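Local coordinates for protein glutamate--LysW ligase ArgX (Sulfolobus tokodaii, PDB 3VPB) that probably catalyses the ATP-dependent joining of glutamate, through its amino group, to the gamma-carboxyl of the C-terminal glutamate of the carrier protein LysW in arginine biosynthesis, at residues 176-181 and 190-195; 185-190 and 258-263. All coordinates share one frame; numbering follows the deposited sequence.

Followed from the N terminus, the chain reaches strand 175-182 after its N-terminal half, turns, and returns as strand 185-193, so contact 1 closes a short beta hairpin: its segments 176-181 and 190-195 stand only nine residues apart. Contact 2 starts from the turn side of the same returning strand, at 185-190, and spans 67 residues before helix 258-264 comes back against it at 258-263. The two contacts therefore cross along the chain, since 185-190 starts between the two segments of contact 1 and shares its last residue, Y190, with the second. Their centres are 8 Å apart, and the C179-C189 disulfide bridges them. Together they tie the five-stranded ATP-grasp sheet to a short helix, and both touch the bound glutamate.

Contact 1 of 2, residues 176-181 and 190-195; sequences DIRCIA and YARNIP. With GLU (glutamic acid), chain M; ADP (adenosine-5'-diphosphate), chain L; SO4 (sulfate ion), chain P.
D176 and R192 face each other as an antiparallel hydrogen-bonded pair, and so do R178 and Y190. Each pair is closed by two backbone bonds, among them R178 N to Y190 O at 2.9 Å. I177 and A191 form the non-hydrogen-bonded pair between them, with CA-H...O contacts supplementing the register.

Charge supplies the second layer, on the sheet face that carries D176, R178, Y190 and R192. The planes of the D176 carboxylate and R192 guanidinium are close to parallel, 18° apart. R192 NE reaches the syn lone pair of D176 OD2 at 2.8 Å, while the bond from NH1 to OD1 is bent and weak. A chi1 of 74° puts CG of D176 between its backbone N and carbonyl carbon, from where the carboxylate oxygens reach the R192 guanidinium. The two arginines also approach: R192 NH2 lies over the R178 guanidinium, toward its rim, 3.2 Å from R178 NH2. Nearby acids probably offset this like-charge pair, since D237 binds both arginines and E56 of the LysW chain pairs with R178.

In apolar packing, the aliphatic part of R178 runs alongside the tyrosine, its CG 3.4 Å from Y190 CE1.

Ligands complete the network. ADP O3' donates to D176 OD1 at 2.6 Å, Y190 OH donates to OE2 of the bound glutamate at 2.7 Å, and R192 NH2 holds the O atom of that glutamate at 2.9 Å. R178 NH2 binds sulfate O4 at 2.7 Å; the ion probably came from the crystallisation liquor.

D176 thus joins the nucleotide ribose to the arginine that grips the amino-acid substrate, and the hairpin sets both sites in one frame. The pair of adjoining guanidiniums is likely to favour anions here, consistent with the sulfate.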
ATOM      1  N   ASP B 176     -25.429 -17.650   8.731  1.00 17.31           N
ATOM      2  CA  ASP B 176     -24.578 -18.787   8.451  1.00 17.35           C
ATOM      3  C   ASP B 176     -24.336 -19.572   9.739  1.00 17.21           C
ATOM      4  O   ASP B 176     -24.842 -19.197  10.803  1.00 18.14           O
ATOM      5  CB  ASP B 176     -23.316 -18.400   7.664  1.00 17.61           C
ATOM      6  CG  ASP B 176     -22.280 -17.667   8.494  1.00 19.40           C
ATOM      7  OD1 ASP B 176     -21.186 -17.440   7.933  1.00 19.55           O
ATOM      8  OD2 ASP B 176     -22.536 -17.350   9.694  1.00 21.90           O
ATOM      9  N   ILE B 177     -23.643 -20.696   9.638  1.00 16.03           N
ATOM     10  CA  ILE B 177     -23.410 -21.520  10.799  1.00 15.08           C
ATOM     11  C   ILE B 177     -21.928 -21.471  11.157  1.00 15.16           C
ATOM     12  O   ILE B 177     -21.071 -21.567  10.290  1.00 15.51           O
ATOM     13  CB  ILE B 177     -23.879 -22.944  10.541  1.00 15.30           C
ATOM     14  CG1 ILE B 177     -25.404 -22.949  10.291  1.00 16.94           C
ATOM     15  CG2 ILE B 177     -23.530 -23.863  11.717  1.00 16.55           C
ATOM     16  CD1 ILE B 177     -25.909 -24.311   9.702  1.00 20.10           C
ATOM     17  N   ARG B 178     -21.650 -21.264  12.435  1.00 14.85           N
ATOM     18  CA  ARG B 178     -20.292 -21.259  12.945  1.00 15.43           C
ATOM     19  C   ARG B 178     -20.175 -22.420  13.944  1.00 15.72           C
ATOM     20  O   ARG B 178     -20.957 -22.503  14.886  1.00 15.75           O
ATOM     21  CB  ARG B 178     -20.029 -19.894  13.594  1.00 16.19           C
ATOM     22  CG  ARG B 178     -18.859 -19.841  14.577  1.00 17.13           C
ATOM     23  CD  ARG B 178     -17.563 -20.360  13.967  1.00 21.03           C
ATOM     24  NE  ARG B 178     -16.987 -19.500  12.942  1.00 24.15           N
ATOM     25  CZ  ARG B 178     -16.240 -18.419  13.200  1.00 23.60           C
ATOM     26  NH1 ARG B 178     -15.989 -18.044  14.452  1.00 19.84           N
ATOM     27  NH2 ARG B 178     -15.738 -17.702  12.198  1.00 20.39           N
ATOM     28  N   CYS B 179     -19.215 -23.309  13.709  1.00 15.92           N
ATOM     29  CA  CYS B 179     -18.872 -24.390  14.645  1.00 16.73           C
ATOM     30  C   CYS B 179     -17.430 -24.231  15.125  1.00 17.31           C
ATOM     31  O   CYS B 179     -16.620 -23.522  14.485  1.00 16.86           O
ATOM     32  CB  CYS B 179     -19.038 -25.738  13.949  1.00 17.57           C
ATOM     33  SG  CYS B 179     -20.695 -25.905  13.213  1.00 24.20           S
ATOM     34  N   ILE B 180     -17.113 -24.902  16.231  1.00 16.43           N
ATOM     35  CA  ILE B 180     -15.766 -24.937  16.770  1.00 16.05           C
ATOM     36  C   ILE B 180     -15.446 -26.407  17.026  1.00 16.41           C
ATOM     37  O   ILE B 180     -16.313 -27.166  17.470  1.00 16.64           O
ATOM     38  CB  ILE B 180     -15.646 -24.147  18.082  1.00 15.45           C
ATOM     39  CG1 ILE B 180     -15.759 -22.639  17.788  1.00 16.06           C
ATOM     40  CG2 ILE B 180     -14.274 -24.446  18.782  1.00 17.18           C
ATOM     41  CD1 ILE B 180     -15.558 -21.694  18.982  1.00 18.61           C
ATOM     42  N   ALA B 181     -14.220 -26.791  16.725  1.00 16.23           N
ATOM     43  CA  ALA B 181     -13.731 -28.142  16.986  1.00 16.50           C
ATOM     44  C   ALA B 181     -12.428 -28.044  17.784  1.00 17.03           C
ATOM     45  O   ALA B 181     -11.591 -27.150  17.546  1.00 16.85           O
ATOM     46  CB  ALA B 181     -13.503 -28.892  15.692  1.00 16.37           C
ATOM     47  N   TYR B 190     -23.416 -22.759  16.257  1.00 18.32           N
ATOM     48  CA  TYR B 190     -24.497 -21.831  16.454  1.00 18.00           C
ATOM     49  C   TYR B 190     -24.736 -21.077  15.141  1.00 17.78           C
ATOM     50  O   TYR B 190     -23.964 -21.231  14.174  1.00 18.29           O
ATOM     51  CB  TYR B 190     -24.244 -20.906  17.654  1.00 18.24           C
ATOM     52  CG  TYR B 190     -23.296 -19.782  17.380  1.00 18.10           C
ATOM     53  CD1 TYR B 190     -21.930 -20.005  17.348  1.00 17.41           C
ATOM     54  CD2 TYR B 190     -23.771 -18.489  17.144  1.00 18.51           C
ATOM     55  CE1 TYR B 190     -21.050 -18.973  17.092  1.00 16.62           C
ATOM     56  CE2 TYR B 190     -22.914 -17.469  16.900  1.00 20.15           C
ATOM     57  CZ  TYR B 190     -21.549 -17.721  16.872  1.00 20.48           C
ATOM     58  OH  TYR B 190     -20.684 -16.704  16.602  1.00 21.10           O
ATOM     59  N   ALA B 191     -25.802 -20.285  15.105  1.00 17.36           N
ATOM     60  CA  ALA B 191     -26.140 -19.489  13.940  1.00 16.70           C
ATOM     61  C   ALA B 191     -25.752 -18.033  14.154  1.00 16.24           C
ATOM     62  O   ALA B 191     -26.048 -17.469  15.199  1.00 16.49           O
ATOM     63  CB  ALA B 191     -27.653 -19.573  13.678  1.00 16.34           C
ATOM     64  N   ARG B 192     -25.112 -17.432  13.155  1.00 15.69           N
ATOM     65  CA  ARG B 192     -24.861 -15.982  13.144  1.00 15.52           C
ATOM     66  C   ARG B 192     -25.882 -15.368  12.205  1.00 15.71           C
ATOM     67  O   ARG B 192     -25.809 -15.594  10.980  1.00 14.92           O
ATOM     68  CB  ARG B 192     -23.456 -15.694  12.619  1.00 15.41           C
ATOM     69  CG  ARG B 192     -22.345 -16.162  13.528  1.00 16.67           C
ATOM     70  CD  ARG B 192     -20.980 -15.864  12.939  1.00 17.27           C
ATOM     71  NE  ARG B 192     -20.738 -16.663  11.737  1.00 17.55           N
ATOM     72  CZ  ARG B 192     -19.549 -16.792  11.141  1.00 22.08           C
ATOM     73  NH1 ARG B 192     -19.434 -17.550  10.055  1.00 21.87           N
ATOM     74  NH2 ARG B 192     -18.470 -16.174  11.628  1.00 20.43           N
ATOM     75  N   ASN B 193     -26.827 -14.610  12.765  1.00 15.88           N
ATOM     76  CA  ASN B 193     -27.930 -14.043  11.974  1.00 17.02           C
ATOM     77  C   ASN B 193     -27.563 -12.696  11.420  1.00 17.07           C
ATOM     78  O   ASN B 193     -27.114 -11.823  12.153  1.00 17.75           O
ATOM     79  CB  ASN B 193     -29.206 -13.965  12.814  1.00 18.06           C
ATOM     80  CG  ASN B 193     -29.678 -15.341  13.242  1.00 19.87           C
ATOM     81  OD1 ASN B 193     -30.314 -16.051  12.462  1.00 22.45           O
ATOM     82  ND2 ASN B 193     -29.318 -15.749  14.465  1.00 21.21           N
ATOM     83  N   ILE B 194     -27.755 -12.538  10.113  1.00 18.04           N
ATOM     84  CA  ILE B 194     -27.404 -11.326   9.367  1.00 17.59           C
ATOM     85  C   ILE B 194     -28.259 -10.121   9.796  1.00 19.02           C
ATOM     86  O   ILE B 194     -29.488 -10.207   9.805  1.00 19.44           O
ATOM     87  CB  ILE B 194     -27.501 -11.581   7.815  1.00 17.98           C
ATOM     88  CG1 ILE B 194     -26.544 -12.714   7.438  1.00 17.41           C
ATOM     89  CG2 ILE B 194     -27.217 -10.295   7.051  1.00 17.68           C
ATOM     90  CD1 ILE B 194     -26.815 -13.437   6.089  1.00 20.63           C
ATOM     91  N   PRO B 195     -27.606  -9.000  10.145  1.00 19.04           N
ATOM     92  CA  PRO B 195     -28.367  -7.838  10.597  1.00 20.25           C
ATOM     93  C   PRO B 195     -28.900  -7.025   9.409  1.00 20.84           C
ATOM     94  O   PRO B 195     -28.453  -7.226   8.273  1.00 19.71           O
ATOM     95  CB  PRO B 195     -27.332  -7.044  11.401  1.00 20.11           C
ATOM     96  CG  PRO B 195     -26.018  -7.320  10.673  1.00 20.15           C
ATOM     97  CD  PRO B 195     -26.147  -8.792  10.258  1.00 18.92           C
TER
HETATM   98  N   GLU M 501     -14.799 -13.764  13.900  1.00 19.83           N
HETATM   99  CA  GLU M 501     -16.155 -14.304  14.186  1.00 19.65           C
HETATM  100  C   GLU M 501     -17.201 -13.340  13.669  1.00 19.61           C
HETATM  101  O   GLU M 501     -18.301 -13.802  13.311  1.00 19.16           O
HETATM  102  CB  GLU M 501     -16.351 -14.522  15.696  1.00 20.02           C
HETATM  103  CG  GLU M 501     -17.617 -15.286  16.043  1.00 20.59           C
HETATM  104  CD  GLU M 501     -17.799 -15.504  17.545  1.00 21.55           C
HETATM  105  OE1 GLU M 501     -17.477 -14.583  18.338  1.00 20.23           O
HETATM  106  OE2 GLU M 501     -18.284 -16.611  17.912  1.00 21.35           O
HETATM  107  OXT GLU M 501     -16.986 -12.107  13.625  1.00 20.14           O
HETATM  108  PB  ADP L 500     -14.294 -14.030   6.468  1.00 15.62           P
HETATM  109  O1B ADP L 500     -13.064 -14.835   6.667  1.00 17.75           O
HETATM  110  O2B ADP L 500     -15.377 -14.196   7.520  1.00 18.00           O
HETATM  111  O3B ADP L 500     -14.076 -12.585   6.119  1.00 15.24           O
HETATM  112  PA  ADP L 500     -16.212 -15.481   4.837  1.00 17.66           P
HETATM  113  O1A ADP L 500     -15.934 -16.191   3.515  1.00 17.86           O
HETATM  114  O2A ADP L 500     -16.600 -16.218   6.099  1.00 16.09           O
HETATM  115  O3A ADP L 500     -14.904 -14.578   5.079  1.00 18.44           O
HETATM  116  O5' ADP L 500     -17.349 -14.396   4.506  1.00 17.37           O
HETATM  117  C5' ADP L 500     -17.930 -13.533   5.484  1.00 15.60           C
HETATM  118  C4' ADP L 500     -19.442 -13.567   5.364  1.00 14.35           C
HETATM  119  O4' ADP L 500     -19.805 -13.276   4.010  1.00 16.02           O
HETATM  120  C3' ADP L 500     -19.978 -14.975   5.640  1.00 16.64           C
HETATM  121  O3' ADP L 500     -20.281 -15.145   7.031  1.00 17.50           O
HETATM  122  C2' ADP L 500     -21.230 -15.025   4.797  1.00 17.85           C
HETATM  123  O2' ADP L 500     -22.317 -14.380   5.476  1.00 19.01           O
HETATM  124  C1' ADP L 500     -20.857 -14.165   3.618  1.00 15.54           C
HETATM  125  N9  ADP L 500     -20.369 -14.996   2.501  1.00 13.90           N
HETATM  126  C8  ADP L 500     -19.081 -15.241   2.147  1.00 12.45           C
HETATM  127  N7  ADP L 500     -19.070 -16.000   1.042  1.00 13.28           N
HETATM  128  C5  ADP L 500     -20.348 -16.235   0.686  1.00 12.49           C
HETATM  129  C6  ADP L 500     -21.037 -16.990  -0.368  1.00 11.34           C
HETATM  130  N6  ADP L 500     -20.320 -17.626  -1.314  1.00 13.62           N
HETATM  131  N1  ADP L 500     -22.402 -16.948  -0.410  1.00 14.72           N
HETATM  132  C2  ADP L 500     -23.131 -16.300   0.507  1.00 12.00           C
HETATM  133  N3  ADP L 500     -22.546 -15.618   1.525  1.00 14.50           N
HETATM  134  C4  ADP L 500     -21.192 -15.574   1.645  1.00 12.76           C
HETATM  135  S   SO4 P 504     -14.410 -14.900  10.597  1.00 19.72           S
HETATM  136  O1  SO4 P 504     -13.241 -14.790   9.716  1.00 20.98           O
HETATM  137  O2  SO4 P 504     -14.771 -13.568  11.043  1.00 19.84           O
HETATM  138  O3  SO4 P 504     -15.571 -15.583   9.981  1.00 18.12           O
HETATM  139  O4  SO4 P 504     -14.010 -15.622  11.804  1.00 17.67           O

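Contact 2 of 2, residues 185-190 and 258-263; sequences ELLGCY and KGFMVA. With GLU (glutamic acid), chain M.
Y190 lays its ring beneath the first turn of helix 258-264, with the G259 carbonyl group over one ring face and C of G259 3.7 Å from Y190 CZ. Having no side chain, G259 lets the helix backbone come close to the tyrosine ring.

The remaining packing is mostly apolar. F260 swings toward the strand with CG anti to its backbone N (chi1 -169°). Its CD1 lies 3.7 Å from Y190 CD1, the ring planes standing 83° apart in an oblique aromatic pair. Farther out, the G188 carbonyl meets the phenylalanine ring edge, G188 O lying 3.2 Å from F260 CE1, and F260 CE2 meets CD2 of L187 at 3.9 Å. On the same side of the tyrosine ring as G259, A263 CB rests 3.5 Å from Y190 CB.

Polar bonding converges on the bound glutamate. G259 N donates to OE1 of this ligand at 2.9 Å. F260 N donates to the ligand's OE2, the oxygen also held by the tyrosine hydroxyl. The inferred specificity motif G259-F260 thus meets the substrate carboxylate through backbone N-H groups at the helix start. An alanine at Y190 would probably leave OE2 without its hydroxyl partner and open a gap beneath G259 and F260.

L187 and G188 form a classic beta bulge opposite I180, and the axes of the segments 185-190 and 258-263 run at 89° and approach to 8.4 Å. I180 of strand 175-182 and V268 of helix 268-280 also pack on F260, while P209 of strand 208-211 touches both Y190 and A263, so the short helix is seated against two strands flanking 185-193.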
ATOM      1  N   GLU B 185     -12.649 -32.970  17.223  1.00 24.37           N
ATOM      2  CA  GLU B 185     -13.993 -33.354  17.659  1.00 25.31           C
ATOM      3  C   GLU B 185     -14.844 -32.113  17.746  1.00 23.78           C
ATOM      4  O   GLU B 185     -14.381 -31.076  18.204  1.00 23.58           O
ATOM      5  CB  GLU B 185     -13.973 -34.025  19.026  1.00 25.82           C
ATOM      6  CG  GLU B 185     -13.174 -35.328  19.047  1.00 31.47           C
ATOM      7  CD  GLU B 185     -13.602 -36.267  20.154  1.00 37.09           C
ATOM      8  OE1 GLU B 185     -13.731 -37.477  19.864  1.00 41.22           O
ATOM      9  OE2 GLU B 185     -13.802 -35.814  21.309  1.00 39.82           O
ATOM     10  N   LEU B 186     -16.100 -32.237  17.336  1.00 23.14           N
ATOM     11  CA  LEU B 186     -17.021 -31.105  17.398  1.00 22.65           C
ATOM     12  C   LEU B 186     -17.293 -30.629  18.829  1.00 22.88           C
ATOM     13  O   LEU B 186     -17.680 -31.422  19.702  1.00 22.25           O
ATOM     14  CB  LEU B 186     -18.347 -31.462  16.699  1.00 22.68           C
ATOM     15  CG  LEU B 186     -19.386 -30.330  16.745  1.00 22.75           C
ATOM     16  CD1 LEU B 186     -18.957 -29.109  15.906  1.00 23.34           C
ATOM     17  CD2 LEU B 186     -20.754 -30.843  16.308  1.00 24.28           C
ATOM     18  N   LEU B 187     -17.107 -29.328  19.075  1.00 21.31           N
ATOM     19  CA  LEU B 187     -17.451 -28.744  20.364  1.00 21.44           C
ATOM     20  C   LEU B 187     -18.897 -28.225  20.360  1.00 21.81           C
ATOM     21  O   LEU B 187     -19.661 -28.413  21.327  1.00 20.85           O
ATOM     22  CB  LEU B 187     -16.469 -27.617  20.732  1.00 22.20           C
ATOM     23  CG  LEU B 187     -16.684 -26.907  22.065  1.00 21.10           C
ATOM     24  CD1 LEU B 187     -16.334 -27.841  23.257  1.00 22.34           C
ATOM     25  CD2 LEU B 187     -15.907 -25.606  22.146  1.00 22.68           C
ATOM     26  N   GLY B 188     -19.286 -27.578  19.262  1.00 21.13           N
ATOM     27  CA  GLY B 188     -20.633 -27.046  19.174  1.00 21.15           C
ATOM     28  C   GLY B 188     -20.759 -26.161  17.951  1.00 21.20           C
ATOM     29  O   GLY B 188     -19.759 -25.876  17.280  1.00 19.99           O
ATOM     30  N   CYS B 189     -21.995 -25.731  17.693  1.00 21.43           N
ATOM     31  CA  CYS B 189     -22.330 -24.882  16.544  1.00 21.11           C
ATOM     32  C   CYS B 189     -23.375 -23.881  16.960  1.00 20.28           C
ATOM     33  O   CYS B 189     -24.158 -24.111  17.896  1.00 19.69           O
ATOM     34  CB  CYS B 189     -22.898 -25.703  15.371  1.00 21.78           C
ATOM     35  SG  CYS B 189     -21.846 -26.950  14.632  1.00 26.47           S
ATOM     36  N   TYR B 190     -23.416 -22.759  16.257  1.00 18.32           N
ATOM     37  CA  TYR B 190     -24.497 -21.831  16.454  1.00 18.00           C
ATOM     38  C   TYR B 190     -24.736 -21.077  15.141  1.00 17.78           C
ATOM     39  O   TYR B 190     -23.964 -21.231  14.174  1.00 18.29           O
ATOM     40  CB  TYR B 190     -24.244 -20.906  17.654  1.00 18.24           C
ATOM     41  CG  TYR B 190     -23.296 -19.782  17.380  1.00 18.10           C
ATOM     42  CD1 TYR B 190     -21.930 -20.005  17.348  1.00 17.41           C
ATOM     43  CD2 TYR B 190     -23.771 -18.489  17.144  1.00 18.51           C
ATOM     44  CE1 TYR B 190     -21.050 -18.973  17.092  1.00 16.62           C
ATOM     45  CE2 TYR B 190     -22.914 -17.469  16.900  1.00 20.15           C
ATOM     46  CZ  TYR B 190     -21.549 -17.721  16.872  1.00 20.48           C
ATOM     47  OH  TYR B 190     -20.684 -16.704  16.602  1.00 21.10           O
ATOM     48  N   LYS B 258     -16.630 -15.167  21.412  1.00 20.27           N
ATOM     49  CA  LYS B 258     -17.603 -14.441  22.257  1.00 21.10           C
ATOM     50  C   LYS B 258     -19.054 -14.719  21.860  1.00 20.43           C
ATOM     51  O   LYS B 258     -19.927 -14.853  22.727  1.00 21.00           O
ATOM     52  CB  LYS B 258     -17.362 -12.931  22.239  1.00 22.08           C
ATOM     53  CG  LYS B 258     -16.306 -12.474  23.228  1.00 26.49           C
ATOM     54  CD  LYS B 258     -16.360 -10.959  23.389  1.00 32.01           C
ATOM     55  CE  LYS B 258     -15.747 -10.275  22.191  1.00 33.76           C
ATOM     56  NZ  LYS B 258     -16.384  -8.964  21.954  1.00 34.69           N
ATOM     57  N   GLY B 259     -19.305 -14.771  20.558  1.00 20.01           N
ATOM     58  CA  GLY B 259     -20.619 -15.124  20.018  1.00 19.06           C
ATOM     59  C   GLY B 259     -20.977 -16.562  20.322  1.00 18.80           C
ATOM     60  O   GLY B 259     -22.113 -16.862  20.731  1.00 19.08           O
ATOM     61  N   PHE B 260     -19.996 -17.449  20.148  1.00 16.89           N
ATOM     62  CA  PHE B 260     -20.179 -18.880  20.417  1.00 18.06           C
ATOM     63  C   PHE B 260     -20.657 -19.041  21.847  1.00 18.82           C
ATOM     64  O   PHE B 260     -21.637 -19.778  22.111  1.00 19.28           O
ATOM     65  CB  PHE B 260     -18.855 -19.608  20.166  1.00 16.62           C
ATOM     66  CG  PHE B 260     -18.948 -21.093  20.151  1.00 15.99           C
ATOM     67  CD1 PHE B 260     -19.158 -21.787  18.956  1.00 15.48           C
ATOM     68  CD2 PHE B 260     -18.747 -21.807  21.317  1.00 17.09           C
ATOM     69  CE1 PHE B 260     -19.213 -23.184  18.955  1.00 17.29           C
ATOM     70  CE2 PHE B 260     -18.802 -23.191  21.330  1.00 16.92           C
ATOM     71  CZ  PHE B 260     -19.013 -23.883  20.151  1.00 16.55           C
ATOM     72  N   MET B 261     -19.984 -18.347  22.761  1.00 19.31           N
ATOM     73  CA  MET B 261     -20.338 -18.440  24.191  1.00 20.92           C
ATOM     74  C   MET B 261     -21.751 -17.955  24.511  1.00 22.26           C
ATOM     75  O   MET B 261     -22.458 -18.605  25.271  1.00 22.92           O
ATOM     76  CB  MET B 261     -19.305 -17.757  25.075  1.00 21.11           C
ATOM     77  CG  MET B 261     -18.026 -18.547  25.170  1.00 20.03           C
ATOM     78  SD  MET B 261     -16.805 -17.670  26.145  1.00 23.66           S
ATOM     79  CE  MET B 261     -17.541 -17.957  27.778  1.00 20.28           C
ATOM     80  N   VAL B 262     -22.183 -16.851  23.919  1.00 23.51           N
ATOM     81  CA  VAL B 262     -23.551 -16.397  24.203  1.00 24.97           C
ATOM     82  C   VAL B 262     -24.602 -17.373  23.663  1.00 24.37           C
ATOM     83  O   VAL B 262     -25.672 -17.530  24.260  1.00 25.23           O
ATOM     84  CB  VAL B 262     -23.848 -14.942  23.737  1.00 25.48           C
ATOM     85  CG1 VAL B 262     -22.790 -14.002  24.201  1.00 26.66           C
ATOM     86  CG2 VAL B 262     -24.009 -14.855  22.237  1.00 28.28           C
ATOM     87  N   ALA B 263     -24.306 -18.047  22.560  1.00 23.30           N
ATOM     88  CA  ALA B 263     -25.300 -18.926  21.976  1.00 23.02           C
ATOM     89  C   ALA B 263     -25.347 -20.309  22.624  1.00 23.10           C
ATOM     90  O   ALA B 263     -26.433 -20.839  22.844  1.00 23.20           O
ATOM     91  CB  ALA B 263     -25.124 -19.028  20.471  1.00 22.48           C
TER
HETATM   92  N   GLU M 501     -14.799 -13.764  13.900  1.00 19.83           N
HETATM   93  CA  GLU M 501     -16.155 -14.304  14.186  1.00 19.65           C
HETATM   94  C   GLU M 501     -17.201 -13.340  13.669  1.00 19.61           C
HETATM   95  O   GLU M 501     -18.301 -13.802  13.311  1.00 19.16           O
HETATM   96  CB  GLU M 501     -16.351 -14.522  15.696  1.00 20.02           C
HETATM   97  CG  GLU M 501     -17.617 -15.286  16.043  1.00 20.59           C
HETATM   98  CD  GLU M 501     -17.799 -15.504  17.545  1.00 21.55           C
HETATM   99  OE1 GLU M 501     -17.477 -14.583  18.338  1.00 20.23           O
HETATM  100  OE2 GLU M 501     -18.284 -16.611  17.912  1.00 21.35           O
HETATM  101  OXT GLU M 501     -16.986 -12.107  13.625  1.00 20.14           O